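Local coordinates for protein rhino (Drosophila melanogaster, PDB 5XYV) that binds Deadlock through its chromoshadow domain, which pairs with a second copy of itself, and acts in specifying germline piRNA clusters, at the interface of chains A and B. Numbering follows the deposited sequence. Chains: chain A/B, Rhino.

The interface of chains A and B. Residues chain A 20, 22, 27, 59; chain B 60, 62-64.
This patch is part of the two-fold symmetric dimer interface of the Rhino chromoshadow domain. It joins strands 14-23 and 26-33 of chain A to the C-terminal tail of chain B. A:Gln22 carries the polar grip. Its CG lies anti to the backbone N (chi1 -178°), and the chain stays extended, so the carboxamide reaches the tail tip first. The two ends of the amide are used in opposite senses. NE2 of A:Gln22 donates to the carbonyl O of B:Leu62 at 3.0 Å. This bond is almost straight (177° at H), lies in the amide plane and runs nearly along the C=O axis. OE1 of A:Gln22 accepts from the backbone N of B:Ile64, also at 3.0 Å. Here the donor sits above the plane of the side-chain carbonyl. Gripping main chain at both ends should fix the rotation of the amide. An alanine here would remove both bonds and would probably loosen the tail against the neighbouring domain.

The tight part is apolar and centres on B:Ile64. Its CD1 meets CE1 of the A:Phe59 ring at 3.6 Å, the two side chains crossing at about a right angle. The same methyl lies 4.0 Å from CD1 of A:Leu27. The other branch, CG2, turns to SG of A:Cys20 at 3.9 Å. CD2 of A:Leu27 sits at the edge of the A:Phe59 ring, in its plane.

The looser side is watery. Water 1 links N of A:Gln22 to O of B:Ile64. Water 2 lies 3.2 Å from the carboxylate OE1 of B:Glu60 and bridges it to N of A:Leu27. B:Arg63 is poorly ordered and adds little.

In the fold, A:Phe59 comes from helix 52-60 of chain A. B:Glu60 lies near the end of helix 52-61, and short strand 63-65 carries B:Ile64 across to the partner's sheet.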
loop_
_atom_site.group_PDB
_atom_site.type_symbol
_atom_site.label_atom_id
_atom_site.label_comp_id
_atom_site.label_asym_id
_atom_site.label_seq_id
_atom_site.Cartn_x
_atom_site.Cartn_y
_atom_site.Cartn_z
ATOM N N CYS A 20 2.459 -5.600 8.283
ATOM C CA CYS A 20 3.130 -4.331 8.458
ATOM C C CYS A 20 2.527 -3.574 9.632
ATOM O O CYS A 20 1.401 -3.833 10.046
ATOM C CB CYS A 20 3.050 -3.491 7.181
ATOM S SG CYS A 20 1.407 -2.797 6.818
ATOM N N GLN A 22 2.530 0.602 11.180
ATOM C CA GLN A 22 2.918 1.978 10.918
ATOM C C GLN A 22 2.991 2.753 12.219
ATOM O O GLN A 22 2.040 2.743 12.989
ATOM C CB GLN A 22 1.908 2.610 9.967
ATOM C CG GLN A 22 2.160 4.035 9.536
ATOM C CD GLN A 22 1.037 4.521 8.630
ATOM O OE1 GLN A 22 -0.121 4.586 9.046
ATOM N NE2 GLN A 22 1.369 4.822 7.379
ATOM N N LEU A 27 7.366 2.905 8.879
ATOM C CA LEU A 27 6.612 1.716 8.503
ATOM C C LEU A 27 7.516 0.472 8.588
ATOM O O LEU A 27 8.588 0.423 7.998
ATOM C CB LEU A 27 6.009 1.881 7.095
ATOM C CG LEU A 27 5.146 0.735 6.554
ATOM C CD1 LEU A 27 3.920 0.513 7.435
ATOM C CD2 LEU A 27 4.706 0.986 5.120
ATOM N N PHE A 59 0.852 -4.530 -0.492
ATOM C CA PHE A 59 -0.133 -3.460 -0.344
ATOM C C PHE A 59 -1.391 -3.713 -1.177
ATOM O O PHE A 59 -2.482 -3.377 -0.750
ATOM C CB PHE A 59 0.446 -2.114 -0.743
ATOM C CG PHE A 59 1.350 -1.515 0.280
ATOM C CD1 PHE A 59 0.882 -1.235 1.554
ATOM C CD2 PHE A 59 2.648 -1.178 -0.042
ATOM C CE1 PHE A 59 1.705 -0.664 2.508
ATOM C CE2 PHE A 59 3.493 -0.609 0.910
ATOM C CZ PHE A 59 3.017 -0.349 2.185
ATOM N N GLU B 60 2.973 4.638 1.593
ATOM C CA GLU B 60 3.485 5.042 2.904
ATOM C C GLU B 60 2.743 6.264 3.444
ATOM O O GLU B 60 2.590 6.404 4.649
ATOM C CB GLU B 60 4.992 5.344 2.842
ATOM C CG GLU B 60 5.905 4.134 2.833
ATOM C CD GLU B 60 7.386 4.525 2.745
ATOM O OE1 GLU B 60 7.915 5.091 3.733
ATOM O OE2 GLU B 60 8.024 4.273 1.690
ATOM N N LEU B 62 -0.365 7.002 3.083
ATOM C CA LEU B 62 -1.722 6.661 3.504
ATOM C C LEU B 62 -1.722 6.207 4.957
ATOM O O LEU B 62 -0.684 5.793 5.473
ATOM C CB LEU B 62 -2.295 5.573 2.597
ATOM C CG LEU B 62 -2.406 5.957 1.121
ATOM C CD1 LEU B 62 -2.959 4.802 0.296
ATOM C CD2 LEU B 62 -3.268 7.197 0.956
ATOM N N ARG B 63 -2.867 6.301 5.630
ATOM C CA ARG B 63 -2.967 5.765 6.987
ATOM C C ARG B 63 -3.345 4.283 6.954
ATOM O O ARG B 63 -4.438 3.918 6.497
ATOM C CB ARG B 63 -3.974 6.562 7.818
ATOM C CG ARG B 63 -3.342 7.727 8.579
ATOM C CD ARG B 63 -3.987 9.056 8.207
ATOM N NE ARG B 63 -4.659 9.690 9.338
ATOM C CZ ARG B 63 -5.510 10.706 9.228
ATOM N NH1 ARG B 63 -5.802 11.205 8.033
ATOM N NH2 ARG B 63 -6.073 11.221 10.315
ATOM N N ILE B 64 -2.423 3.441 7.424
ATOM C CA ILE B 64 -2.636 1.997 7.481
ATOM C C ILE B 64 -3.134 1.639 8.886
ATOM O O ILE B 64 -2.398 1.806 9.868
ATOM C CB ILE B 64 -1.341 1.242 7.147
ATOM C CG1 ILE B 64 -0.867 1.604 5.735
ATOM C CG2 ILE B 64 -1.547 -0.258 7.276
ATOM C CD1 ILE B 64 0.547 1.151 5.419
HETATM O O HOH W 1 -0.332 0.155 10.851
HETATM O O HOH W 2 8.837 4.728 6.726
#